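Local coordinates for acyl-coenzyme A oxidase 3 (PDB 5YS9), which oxidises acyl-CoA thioesters to trans-2-enoyl-CoA with its FAD cofactor, passing the electrons to oxygen to form hydrogen peroxide in peroxisomal fatty acid beta-oxidation, at residues 109-119 and 308-319; 251-259 and 443-454. All coordinates share one frame; numbering follows the deposited sequence.

Contact 1: residues 109-119 and 308-319; sequences QLHGIVDMGTR and TMIADSFFVSQR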
loop_
_atom_site.group_PDB
_atom_site.type_symbol
_atom_site.label_atom_id
_atom_site.label_comp_id
_atom_site.label_asym_id
_atom_site.label_seq_id
_atom_site.Cartn_x
_atom_site.Cartn_y
_atom_site.Cartn_z
ATOM N N GLN A 109 9.831 -11.882 17.632
ATOM C CA GLN A 109 8.576 -11.509 16.955
ATOM C C GLN A 109 7.911 -10.286 17.630
ATOM O O GLN A 109 7.370 -9.379 16.988
ATOM C CB GLN A 109 7.570 -12.663 17.019
ATOM C CG GLN A 109 7.757 -13.855 16.096
ATOM C CD GLN A 109 6.633 -14.897 16.305
ATOM O OE1 GLN A 109 6.442 -15.425 17.429
ATOM N NE2 GLN A 109 5.881 -15.177 15.248
ATOM N N LEU A 110 7.906 -10.310 18.946
ATOM C CA LEU A 110 7.487 -9.158 19.723
ATOM C C LEU A 110 8.289 -7.880 19.351
ATOM O O LEU A 110 7.715 -6.807 19.248
ATOM C CB LEU A 110 7.606 -9.447 21.224
ATOM C CG LEU A 110 6.665 -10.546 21.760
ATOM C CD1 LEU A 110 7.168 -11.000 23.112
ATOM C CD2 LEU A 110 5.227 -10.050 21.837
ATOM N N HIS A 111 9.592 -8.029 19.170
ATOM C CA HIS A 111 10.474 -6.926 18.862
ATOM C C HIS A 111 10.205 -6.406 17.462
ATOM O O HIS A 111 10.469 -5.234 17.201
ATOM C CB HIS A 111 11.935 -7.391 18.950
ATOM C CG HIS A 111 12.940 -6.284 18.849
ATOM N ND1 HIS A 111 14.145 -6.432 18.201
ATOM C CD2 HIS A 111 12.914 -5.012 19.310
ATOM C CE1 HIS A 111 14.832 -5.307 18.302
ATOM N NE2 HIS A 111 14.101 -4.427 18.959
ATOM N N GLY A 112 9.727 -7.308 16.584
ATOM C CA GLY A 112 9.328 -7.003 15.220
ATOM C C GLY A 112 8.078 -6.154 15.107
ATOM O O GLY A 112 7.785 -5.630 14.056
ATOM N N ILE A 113 7.329 -6.024 16.187
ATOM C CA ILE A 113 6.214 -5.079 16.251
ATOM C C ILE A 113 6.668 -3.616 16.084
ATOM O O ILE A 113 5.952 -2.812 15.521
ATOM C CB ILE A 113 5.445 -5.215 17.573
ATOM C CG1 ILE A 113 4.928 -6.656 17.721
ATOM C CG2 ILE A 113 4.260 -4.247 17.635
ATOM C CD1 ILE A 113 4.385 -7.013 19.107
ATOM N N VAL A 114 7.856 -3.289 16.554
ATOM C CA VAL A 114 8.413 -1.933 16.406
ATOM C C VAL A 114 9.772 -1.786 15.732
ATOM O O VAL A 114 10.125 -0.696 15.299
ATOM C CB VAL A 114 8.481 -1.250 17.749
ATOM C CG1 VAL A 114 7.069 -0.933 18.201
ATOM C CG2 VAL A 114 9.207 -2.102 18.789
ATOM N N ASP A 115 10.523 -2.866 15.572
ATOM C CA ASP A 115 11.800 -2.791 14.834
ATOM C C ASP A 115 11.928 -3.995 13.893
ATOM O O ASP A 115 12.394 -5.044 14.257
ATOM C CB ASP A 115 12.961 -2.679 15.855
ATOM C CG ASP A 115 14.278 -2.371 15.204
ATOM O OD1 ASP A 115 14.280 -2.390 13.962
ATOM O OD2 ASP A 115 15.295 -2.143 15.921
ATOM N N MET A 116 11.464 -3.850 12.675
ATOM C CA MET A 116 11.558 -4.956 11.738
ATOM C C MET A 116 12.944 -5.064 11.087
ATOM O O MET A 116 13.211 -6.022 10.430
ATOM C CB MET A 116 10.490 -4.823 10.686
ATOM C CG MET A 116 9.078 -4.756 11.249
ATOM S SD MET A 116 7.746 -4.829 10.015
ATOM C CE MET A 116 6.819 -3.407 10.589
ATOM N N GLY A 117 13.818 -4.074 11.262
ATOM C CA GLY A 117 15.140 -4.113 10.703
ATOM C C GLY A 117 16.089 -4.927 11.548
ATOM O O GLY A 117 16.729 -5.844 11.059
ATOM N N THR A 118 16.192 -4.593 12.823
ATOM C CA THR A 118 17.177 -5.240 13.685
ATOM C C THR A 118 16.954 -6.749 13.761
ATOM O O THR A 118 17.865 -7.551 13.583
ATOM C CB THR A 118 17.156 -4.613 15.077
ATOM O OG1 THR A 118 17.693 -3.285 15.005
ATOM C CG2 THR A 118 18.020 -5.429 16.047
ATOM N N ARG A 119 15.715 -7.127 14.008
ATOM C CA ARG A 119 15.303 -8.532 14.007
ATOM C C ARG A 119 15.864 -9.315 12.809
ATOM O O ARG A 119 16.341 -10.422 12.979
ATOM C CB ARG A 119 13.772 -8.578 14.007
ATOM C CG ARG A 119 13.200 -9.952 13.896
ATOM C CD ARG A 119 11.717 -9.976 13.646
ATOM N NE ARG A 119 11.373 -11.394 13.635
ATOM C CZ ARG A 119 10.186 -11.925 13.360
ATOM N NH1 ARG A 119 9.160 -11.150 13.086
ATOM N NH2 ARG A 119 10.040 -13.265 13.347
ATOM N N THR A 308 5.109 -18.942 11.766
ATOM C CA THR A 308 5.760 -17.733 12.282
ATOM C C THR A 308 5.307 -16.453 11.553
ATOM O O THR A 308 5.032 -15.438 12.190
ATOM C CB THR A 308 7.306 -17.860 12.266
ATOM O OG1 THR A 308 7.695 -18.794 13.271
ATOM C CG2 THR A 308 8.021 -16.521 12.600
ATOM N N MET A 309 5.175 -16.531 10.242
ATOM C CA MET A 309 4.786 -15.378 9.437
ATOM C C MET A 309 3.300 -15.028 9.548
ATOM O O MET A 309 2.870 -13.834 9.407
ATOM C CB MET A 309 5.145 -15.636 7.996
ATOM C CG MET A 309 6.608 -15.950 7.831
ATOM S SD MET A 309 7.119 -15.676 6.149
ATOM C CE MET A 309 7.253 -13.913 6.184
ATOM N N ILE A 310 2.524 -16.075 9.787
ATOM C CA ILE A 310 1.099 -15.925 9.989
ATOM C C ILE A 310 0.898 -15.212 11.309
ATOM O O ILE A 310 0.125 -14.282 11.346
ATOM C CB ILE A 310 0.357 -17.276 9.978
ATOM C CG1 ILE A 310 0.461 -17.901 8.596
ATOM C CG2 ILE A 310 -1.118 -17.081 10.300
ATOM C CD1 ILE A 310 0.364 -19.410 8.642
ATOM N N ALA A 311 1.596 -15.674 12.354
ATOM C CA ALA A 311 1.679 -14.976 13.634
ATOM C C ALA A 311 2.239 -13.527 13.545
ATOM O O ALA A 311 1.663 -12.637 14.134
ATOM C CB ALA A 311 2.469 -15.802 14.642
ATOM N N ASP A 312 3.329 -13.298 12.815
ATOM C CA ASP A 312 3.853 -11.939 12.571
ATOM C C ASP A 312 2.756 -11.027 12.024
ATOM O O ASP A 312 2.728 -9.849 12.353
ATOM C CB ASP A 312 5.029 -11.918 11.548
ATOM C CG ASP A 312 6.330 -12.511 12.091
ATOM O OD1 ASP A 312 6.424 -12.691 13.315
ATOM O OD2 ASP A 312 7.274 -12.820 11.293
ATOM N N SER A 313 1.894 -11.555 11.150
ATOM C CA SER A 313 0.833 -10.748 10.570
ATOM C C SER A 313 -0.102 -10.265 11.692
ATOM O O SER A 313 -0.601 -9.094 11.690
ATOM C CB SER A 313 0.075 -11.490 9.468
ATOM O OG SER A 313 0.924 -11.786 8.361
ATOM N N PHE A 314 -0.312 -11.149 12.659
ATOM C CA PHE A 314 -1.065 -10.779 13.829
ATOM C C PHE A 314 -0.362 -9.714 14.651
ATOM O O PHE A 314 -0.933 -8.651 14.956
ATOM C CB PHE A 314 -1.350 -12.003 14.714
ATOM C CG PHE A 314 -1.752 -11.634 16.104
ATOM C CD1 PHE A 314 -3.001 -11.109 16.340
ATOM C CD2 PHE A 314 -0.842 -11.738 17.160
ATOM C CE1 PHE A 314 -3.390 -10.748 17.618
ATOM C CE2 PHE A 314 -1.214 -11.363 18.452
ATOM C CZ PHE A 314 -2.498 -10.876 18.678
ATOM N N PHE A 315 0.862 -10.040 15.035
ATOM C CA PHE A 315 1.664 -9.189 15.856
ATOM C C PHE A 315 1.811 -7.749 15.358
ATOM O O PHE A 315 1.815 -6.838 16.173
ATOM C CB PHE A 315 3.044 -9.818 16.057
ATOM C CG PHE A 315 3.062 -10.920 17.084
ATOM C CD1 PHE A 315 2.650 -10.672 18.402
ATOM C CD2 PHE A 315 3.478 -12.208 16.746
ATOM C CE1 PHE A 315 2.693 -11.681 19.353
ATOM C CE2 PHE A 315 3.503 -13.235 17.689
ATOM C CZ PHE A 315 3.116 -12.971 18.989
ATOM N N VAL A 316 1.933 -7.543 14.044
ATOM C CA VAL A 316 1.973 -6.201 13.474
ATOM C C VAL A 316 0.581 -5.592 13.377
ATOM O O VAL A 316 0.403 -4.450 13.736
ATOM C CB VAL A 316 2.704 -6.149 12.104
ATOM C CG1 VAL A 316 2.692 -4.737 11.480
ATOM C CG2 VAL A 316 4.132 -6.558 12.312
ATOM N N SER A 317 -0.378 -6.330 12.848
ATOM C CA SER A 317 -1.703 -5.784 12.621
ATOM C C SER A 317 -2.372 -5.186 13.864
ATOM O O SER A 317 -2.998 -4.131 13.759
ATOM C CB SER A 317 -2.637 -6.835 12.013
ATOM O OG SER A 317 -2.256 -7.115 10.688
ATOM N N GLN A 318 -2.255 -5.878 14.997
ATOM C CA GLN A 318 -2.871 -5.465 16.252
ATOM C C GLN A 318 -2.467 -4.041 16.697
ATOM O O GLN A 318 -3.235 -3.311 17.368
ATOM C CB GLN A 318 -2.538 -6.471 17.360
ATOM C CG GLN A 318 -1.046 -6.612 17.634
ATOM C CD GLN A 318 -0.695 -7.488 18.833
ATOM O OE1 GLN A 318 -1.538 -7.921 19.578
ATOM N NE2 GLN A 318 0.575 -7.720 19.013
ATOM N N ARG A 319 -1.257 -3.656 16.330
ATOM C CA ARG A 319 -0.720 -2.353 16.692
ATOM C C ARG A 319 -1.515 -1.272 15.955
ATOM O O ARG A 319 -2.018 -0.331 16.566
ATOM C CB ARG A 319 0.753 -2.307 16.322
ATOM C CG ARG A 319 1.541 -1.105 16.829
ATOM C CD ARG A 319 2.922 -1.037 16.150
ATOM N NE ARG A 319 3.395 0.344 16.023
ATOM C CZ ARG A 319 4.429 0.745 15.291
ATOM N NH1 ARG A 319 5.137 -0.110 14.563
ATOM N NH2 ARG A 319 4.731 2.042 15.281
#
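Arg119 and Gln109 both reach Asp312 on helix 300-330. The Arg119 chain runs fully extended, with CG anti to the backbone N (chi1 175°). This carries NH1 to the carboxylate, where a salt bridge forms, with Arg119 NH1 3.1 Å from Asp312 OD2. NH1 also donates to Asp312 OD1. The guanidinium and carboxylate planes stand nearly perpendicular, and the acid lies at the guanidinium edge. One guanidinium face lies over CA of Gln109.

The Gln109 side chain fits as a knob among Thr308, Ala311, Asp312 and Phe315. Its chain is extended beyond CG, which brings Gln109 NE2 within 3.2 Å of Asp312 OD1. NE2 and Arg119 NH1 approach OD1 from opposite faces of the carboxylate plane. NE2 makes a second, weak bond to Thr308 O. Gln109 OE1 lies 3.7 Å from Phe315 CE2, with amide and ring planes 69° apart.

Further along, Leu110 CD2 meets Phe315 CE1 at 3.9 Å. Ile113 lays CG1 against CB and the backbone O of Phe315. Ile113 CG2 touches Arg319 CD at 3.8 Å as the two side chains pass in opposite directions. Arg319 NH1 gives Ile113 O a weak bond, while its NE binds Ile644 O. Val114 CG1 lies over one face of that guanidinium.

If Asp312 were an alanine, the Arg119 charge would probably be left without its mate, and the Gln109 amide would probably lose the bond that limits its turning. One buried carboxylate thus joins two polar side chains of the N-terminal region to helix 300-330, and the arginine probably stabilises its negative charge.

Contact 2: residues 251-259 and 443-454; sequences GKKMGRDAI and QAYADWVVQCTW. With FAD (flavin-adenine dinucleotide), chain C.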
loop_
_atom_site.group_PDB
_atom_site.type_symbol
_atom_site.label_atom_id
_atom_site.label_comp_id
_atom_site.label_asym_id
_atom_site.label_seq_id
_atom_site.Cartn_x
_atom_site.Cartn_y
_atom_site.Cartn_z
ATOM N N GLY A 251 22.325 -0.946 -1.139
ATOM C CA GLY A 251 21.833 0.400 -0.982
ATOM C C GLY A 251 20.413 0.554 -0.521
ATOM O O GLY A 251 19.880 -0.292 0.153
ATOM N N LYS A 252 19.824 1.684 -0.859
ATOM C CA LYS A 252 18.527 2.055 -0.338
ATOM C C LYS A 252 17.444 1.076 -0.722
ATOM O O LYS A 252 17.297 0.723 -1.872
ATOM C CB LYS A 252 18.161 3.458 -0.839
ATOM C CG LYS A 252 16.867 4.023 -0.306
ATOM C CD LYS A 252 17.054 4.576 1.082
ATOM C CE LYS A 252 15.792 5.220 1.592
ATOM N NZ LYS A 252 14.770 4.225 1.973
ATOM N N LYS A 253 16.667 0.678 0.271
ATOM C CA LYS A 253 15.457 -0.126 0.073
ATOM C C LYS A 253 14.180 0.651 0.407
ATOM O O LYS A 253 14.212 1.687 1.074
ATOM C CB LYS A 253 15.523 -1.379 0.917
ATOM C CG LYS A 253 16.768 -2.185 0.648
ATOM C CD LYS A 253 16.716 -3.534 1.311
ATOM C CE LYS A 253 16.733 -3.466 2.815
ATOM N NZ LYS A 253 17.999 -3.002 3.437
ATOM N N MET A 254 13.050 0.171 -0.089
ATOM C CA MET A 254 11.784 0.743 0.314
ATOM C C MET A 254 11.674 0.870 1.868
ATOM O O MET A 254 11.134 1.882 2.382
ATOM C CB MET A 254 10.656 -0.111 -0.205
ATOM C CG MET A 254 9.288 0.250 0.347
ATOM S SD MET A 254 8.119 -0.464 -0.804
ATOM C CE MET A 254 6.522 0.063 -0.122
ATOM N N GLY A 255 12.190 -0.129 2.562
ATOM C CA GLY A 255 12.070 -0.266 3.987
ATOM C C GLY A 255 13.215 -1.069 4.544
ATOM O O GLY A 255 14.090 -1.484 3.814
ATOM N N ARG A 256 13.225 -1.249 5.854
ATOM C CA ARG A 256 14.164 -2.143 6.512
ATOM C C ARG A 256 15.601 -1.801 6.202
ATOM O O ARG A 256 16.406 -2.652 5.907
ATOM C CB ARG A 256 13.856 -3.598 6.182
ATOM C CG ARG A 256 12.662 -4.142 6.939
ATOM C CD ARG A 256 12.522 -5.640 6.806
ATOM N NE ARG A 256 11.130 -6.057 6.780
ATOM C CZ ARG A 256 10.570 -6.886 7.646
ATOM N NH1 ARG A 256 11.274 -7.408 8.620
ATOM N NH2 ARG A 256 9.299 -7.202 7.527
ATOM N N ASP A 257 15.898 -0.520 6.267
ATOM C CA ASP A 257 17.207 -0.023 5.943
ATOM C C ASP A 257 18.289 -0.433 6.932
ATOM O O ASP A 257 19.448 -0.327 6.623
ATOM C CB ASP A 257 17.183 1.481 5.713
ATOM C CG ASP A 257 16.979 1.844 4.258
ATOM O OD1 ASP A 257 17.497 1.161 3.373
ATOM O OD2 ASP A 257 16.296 2.825 3.991
ATOM N N ALA A 258 17.911 -0.867 8.126
ATOM C CA ALA A 258 18.908 -1.308 9.097
ATOM C C ALA A 258 19.664 -2.530 8.608
ATOM O O ALA A 258 20.762 -2.805 9.113
ATOM C CB ALA A 258 18.256 -1.649 10.416
ATOM N N ILE A 259 19.067 -3.307 7.710
ATOM C CA ILE A 259 19.685 -4.517 7.174
ATOM C C ILE A 259 20.611 -4.211 6.017
ATOM O O ILE A 259 20.242 -3.520 5.094
ATOM C CB ILE A 259 18.645 -5.511 6.638
ATOM C CG1 ILE A 259 17.588 -5.817 7.676
ATOM C CG2 ILE A 259 19.307 -6.796 6.174
ATOM C CD1 ILE A 259 16.297 -6.283 7.057
ATOM N N GLN A 443 6.382 3.980 7.924
ATOM C CA GLN A 443 7.536 3.118 8.144
ATOM C C GLN A 443 7.130 1.612 8.286
ATOM O O GLN A 443 7.709 0.688 7.637
ATOM C CB GLN A 443 8.407 3.580 9.332
ATOM C CG GLN A 443 9.859 3.099 9.216
ATOM C CD GLN A 443 10.567 3.432 7.841
ATOM O OE1 GLN A 443 10.747 2.524 7.001
ATOM N NE2 GLN A 443 10.991 4.680 7.635
ATOM N N ALA A 444 6.118 1.357 9.092
ATOM C CA ALA A 444 5.593 0.015 9.177
ATOM C C ALA A 444 5.164 -0.564 7.784
ATOM O O ALA A 444 5.464 -1.695 7.471
ATOM C CB ALA A 444 4.444 0.039 10.128
ATOM N N TYR A 445 4.479 0.210 6.965
ATOM C CA TYR A 445 4.061 -0.307 5.679
ATOM C C TYR A 445 5.235 -0.662 4.760
ATOM O O TYR A 445 5.280 -1.713 4.156
ATOM C CB TYR A 445 3.129 0.684 4.996
ATOM C CG TYR A 445 2.553 0.148 3.736
ATOM C CD1 TYR A 445 1.460 -0.686 3.755
ATOM C CD2 TYR A 445 3.129 0.438 2.523
ATOM C CE1 TYR A 445 0.946 -1.203 2.596
ATOM C CE2 TYR A 445 2.625 -0.077 1.360
ATOM C CZ TYR A 445 1.537 -0.902 1.407
ATOM O OH TYR A 445 1.036 -1.416 0.250
ATOM N N ALA A 446 6.198 0.228 4.706
ATOM C CA ALA A 446 7.443 0.043 3.963
ATOM C C ALA A 446 8.230 -1.117 4.479
ATOM O O ALA A 446 8.826 -1.829 3.705
ATOM C CB ALA A 446 8.301 1.303 4.064
ATOM N N ASP A 447 8.336 -1.256 5.789
ATOM C CA ASP A 447 8.998 -2.409 6.381
ATOM C C ASP A 447 8.269 -3.740 6.191
ATOM O O ASP A 447 8.884 -4.757 5.954
ATOM C CB ASP A 447 9.285 -2.175 7.860
ATOM C CG ASP A 447 10.339 -1.128 8.099
ATOM O OD1 ASP A 447 10.990 -0.691 7.155
ATOM O OD2 ASP A 447 10.517 -0.726 9.247
ATOM N N TRP A 448 6.955 -3.730 6.338
ATOM C CA TRP A 448 6.173 -4.959 6.260
ATOM C C TRP A 448 6.175 -5.657 4.915
ATOM O O TRP A 448 6.185 -6.862 4.837
ATOM C CB TRP A 448 4.729 -4.755 6.724
ATOM C CG TRP A 448 3.936 -6.027 6.632
ATOM C CD1 TRP A 448 3.079 -6.368 5.655
ATOM C CD2 TRP A 448 4.027 -7.152 7.494
ATOM N NE1 TRP A 448 2.595 -7.615 5.865
ATOM C CE2 TRP A 448 3.161 -8.123 6.998
ATOM C CE3 TRP A 448 4.736 -7.419 8.659
ATOM C CZ2 TRP A 448 2.979 -9.338 7.622
ATOM C CZ3 TRP A 448 4.554 -8.621 9.274
ATOM C CH2 TRP A 448 3.693 -9.567 8.758
ATOM N N VAL A 449 6.122 -4.875 3.865
ATOM C CA VAL A 449 5.694 -5.302 2.560
ATOM C C VAL A 449 6.564 -6.405 1.933
ATOM O O VAL A 449 6.089 -7.197 1.146
ATOM C CB VAL A 449 5.446 -4.059 1.687
ATOM C CG1 VAL A 449 6.338 -3.968 0.477
ATOM C CG2 VAL A 449 3.982 -3.909 1.363
ATOM N N VAL A 450 7.830 -6.454 2.300
ATOM C CA VAL A 450 8.728 -7.463 1.786
ATOM C C VAL A 450 8.288 -8.882 2.163
ATOM O O VAL A 450 8.620 -9.822 1.479
ATOM C CB VAL A 450 10.195 -7.179 2.186
ATOM C CG1 VAL A 450 10.353 -7.096 3.688
ATOM C CG2 VAL A 450 11.124 -8.211 1.593
ATOM N N GLN A 451 7.512 -9.013 3.227
ATOM C CA GLN A 451 7.016 -10.294 3.717
ATOM C C GLN A 451 6.206 -11.004 2.642
ATOM O O GLN A 451 6.107 -12.209 2.622
ATOM C CB GLN A 451 6.114 -10.084 4.928
ATOM C CG GLN A 451 6.807 -9.580 6.170
ATOM C CD GLN A 451 7.087 -10.673 7.161
ATOM O OE1 GLN A 451 8.110 -11.320 7.106
ATOM N NE2 GLN A 451 6.178 -10.880 8.073
ATOM N N CYS A 452 5.548 -10.232 1.805
ATOM C CA CYS A 452 4.890 -10.744 0.625
ATOM C C CYS A 452 5.811 -11.287 -0.459
ATOM O O CYS A 452 5.390 -12.086 -1.262
ATOM C CB CYS A 452 3.927 -9.716 0.057
ATOM S SG CYS A 452 2.785 -9.081 1.278
ATOM N N THR A 453 7.031 -10.781 -0.544
ATOM C CA THR A 453 7.934 -11.195 -1.605
ATOM C C THR A 453 8.889 -12.323 -1.214
ATOM O O THR A 453 9.018 -13.287 -1.926
ATOM C CB THR A 453 8.683 -9.970 -2.181
ATOM O OG1 THR A 453 7.771 -9.193 -2.954
ATOM C CG2 THR A 453 9.807 -10.370 -3.077
ATOM N N TRP A 454 9.549 -12.165 -0.079
ATOM C CA TRP A 454 10.465 -13.164 0.452
ATOM C C TRP A 454 9.780 -14.320 1.166
ATOM O O TRP A 454 8.621 -14.241 1.501
ATOM C CB TRP A 454 11.541 -12.511 1.315
ATOM C CG TRP A 454 11.121 -12.046 2.665
ATOM C CD1 TRP A 454 10.034 -12.425 3.351
ATOM C CD2 TRP A 454 11.817 -11.120 3.498
ATOM N NE1 TRP A 454 9.988 -11.799 4.557
ATOM C CE2 TRP A 454 11.079 -10.990 4.675
ATOM C CE3 TRP A 454 12.994 -10.384 3.359
ATOM C CZ2 TRP A 454 11.469 -10.153 5.708
ATOM C CZ3 TRP A 454 13.379 -9.561 4.383
ATOM C CH2 TRP A 454 12.620 -9.448 5.541
HETATM P PA FAD C . 10.865 -13.834 -9.031
HETATM O O1A FAD C . 11.627 -13.691 -10.292
HETATM O O2A FAD C . 10.707 -15.161 -8.395
HETATM O O5B FAD C . 9.407 -13.317 -9.353
HETATM C C5B FAD C . 9.209 -11.993 -9.819
HETATM C C4B FAD C . 7.752 -11.748 -10.153
HETATM O O4B FAD C . 7.335 -12.659 -11.163
HETATM C C3B FAD C . 6.881 -11.998 -8.952
HETATM O O3B FAD C . 5.843 -11.039 -8.914
HETATM C C2B FAD C . 6.242 -13.326 -9.215
HETATM O O2B FAD C . 4.909 -13.303 -8.741
HETATM C C1B FAD C . 6.268 -13.471 -10.714
HETATM N N9A FAD C . 6.464 -14.903 -11.013
HETATM C C8A FAD C . 7.570 -15.629 -10.808
HETATM N N7A FAD C . 7.372 -16.906 -11.171
HETATM C C5A FAD C . 6.121 -17.011 -11.614
HETATM C C6A FAD C . 5.268 -18.082 -12.148
HETATM N N6A FAD C . 5.729 -19.335 -12.289
HETATM N N1A FAD C . 4.011 -17.762 -12.489
HETATM C C2A FAD C . 3.536 -16.519 -12.353
HETATM N N3A FAD C . 4.252 -15.506 -11.877
HETATM C C4A FAD C . 5.524 -15.688 -11.502
HETATM N N1 FAD C . 17.306 -13.987 -0.318
HETATM C C2 FAD C . 18.238 -14.690 0.342
HETATM O O2 FAD C . 18.584 -15.784 -0.094
HETATM N N3 FAD C . 18.811 -14.269 1.459
HETATM C C4 FAD C . 18.500 -13.114 2.003
HETATM O O4 FAD C . 19.055 -12.751 3.031
HETATM C C4X FAD C . 17.495 -12.278 1.348
HETATM N N5 FAD C . 17.148 -11.100 1.850
HETATM C C5X FAD C . 16.236 -10.353 1.224
HETATM C C6 FAD C . 15.917 -9.138 1.776
HETATM C C7 FAD C . 14.991 -8.333 1.172
HETATM C C7M FAD C . 14.661 -7.018 1.812
HETATM C C8 FAD C . 14.337 -8.781 -0.076
HETATM C C8M FAD C . 13.314 -7.921 -0.751
HETATM C C9 FAD C . 14.648 -10.006 -0.629
HETATM C C9A FAD C . 15.582 -10.812 -0.023
HETATM N N10 FAD C . 15.919 -12.059 -0.561
HETATM C C10 FAD C . 16.896 -12.796 0.114
HETATM C "C1'" FAD C . 15.331 -12.550 -1.806
HETATM C "C2'" FAD C . 13.899 -13.047 -1.731
HETATM O "O2'" FAD C . 13.903 -14.290 -1.048
HETATM C "C3'" FAD C . 13.373 -13.214 -3.155
HETATM O "O3'" FAD C . 13.291 -11.911 -3.703
HETATM C "C4'" FAD C . 12.008 -13.872 -3.355
HETATM O "O4'" FAD C . 11.895 -15.120 -2.685
HETATM C "C5'" FAD C . 11.781 -14.188 -4.814
HETATM O "O5'" FAD C . 11.708 -12.992 -5.557
HETATM P P FAD C . 12.482 -12.803 -6.923
HETATM O O1P FAD C . 13.148 -11.485 -6.853
HETATM O O2P FAD C . 13.264 -14.032 -7.198
HETATM O O3P FAD C . 11.304 -12.708 -7.978
#
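Arg256 in the loop 251-259 lies across residues 447-454 and holds both the side chain and the backbone of Asp447. Arg256 N donates to Asp447 OD1 at 2.6 Å, from above the carboxylate plane. CB passes the same oxygen more distantly. With CG anti to the carbonyl carbon (chi1 -76°), Arg256 CG runs past Asp447 OD1 at 3.8 Å. CD touches Asp447 O and Trp454 CH2. The chain then bends at chi3 (-145°). Arg256 NE donates to Asp447 O at 2.7 Å and also touches Val450 CG1. Arg256 CZ lies 3.9 Å from Trp454 CH2, which sits over one guanidinium face, toward its rim. The two planes are 62° apart, so the groups do not stack flat. NH2 adds a weak bond to Asp447 O. Arg256 NH2 also rests on Gln451 CG at 3.7 Å. NH1 lies near the Trp454 ring and makes a weak bond to Met116 O. Asp447 O therefore accepts from both NE and, weakly, NH2.

Next to Arg256, Gly255 packs its CA against Asp447 OD1 and Ala446 O. A side chain there would collide with the helix backbone. Met254 is extended beyond CG and packs on residues 445-449. Its CG meets Ala446 CB, and its CE touches Val449 CG1 and Tyr445 CE2. Tyr445 OH bonds Asp424 of the second subunit, so this contact borders the subunit interface.

The same six-membered ring of Trp454 also meets the cofactor. Trp454 CE3 is 3.5 Å from FAD C6, and the flavin atom lies at the ring edge, in plane. Val450 CG2 faces the flavin methyl C8M. The arrangement belongs to the FAD pocket of the acyl-CoA dehydrogenase and oxidase fold, where the middle beta domain meets the helices of the C-alpha1 domain beside the flavin.

How the contacts relate
Contacts 1 and 2 have centres about 13 Å apart in the buried middle of the chain. Their segments alternate along the sequence: 109-119, 251-259, 308-319, 443-454. Contact 1 joins helices 101-111 and 116-136 to helix 300-330. Contact 2 joins the loop between strands 245-249 and 262-272 to helix 441-448 and the residues after it. They touch directly. Trp448 packs on Ser313 and Val316, and Ile259 lies against Gly117. The N-terminal helices, the middle beta domain and the helices of the C-alpha1 domain thus meet at one place. This ties the FAD-pocket residues Val450, Thr453 and Trp454 to the helical core of the enzyme.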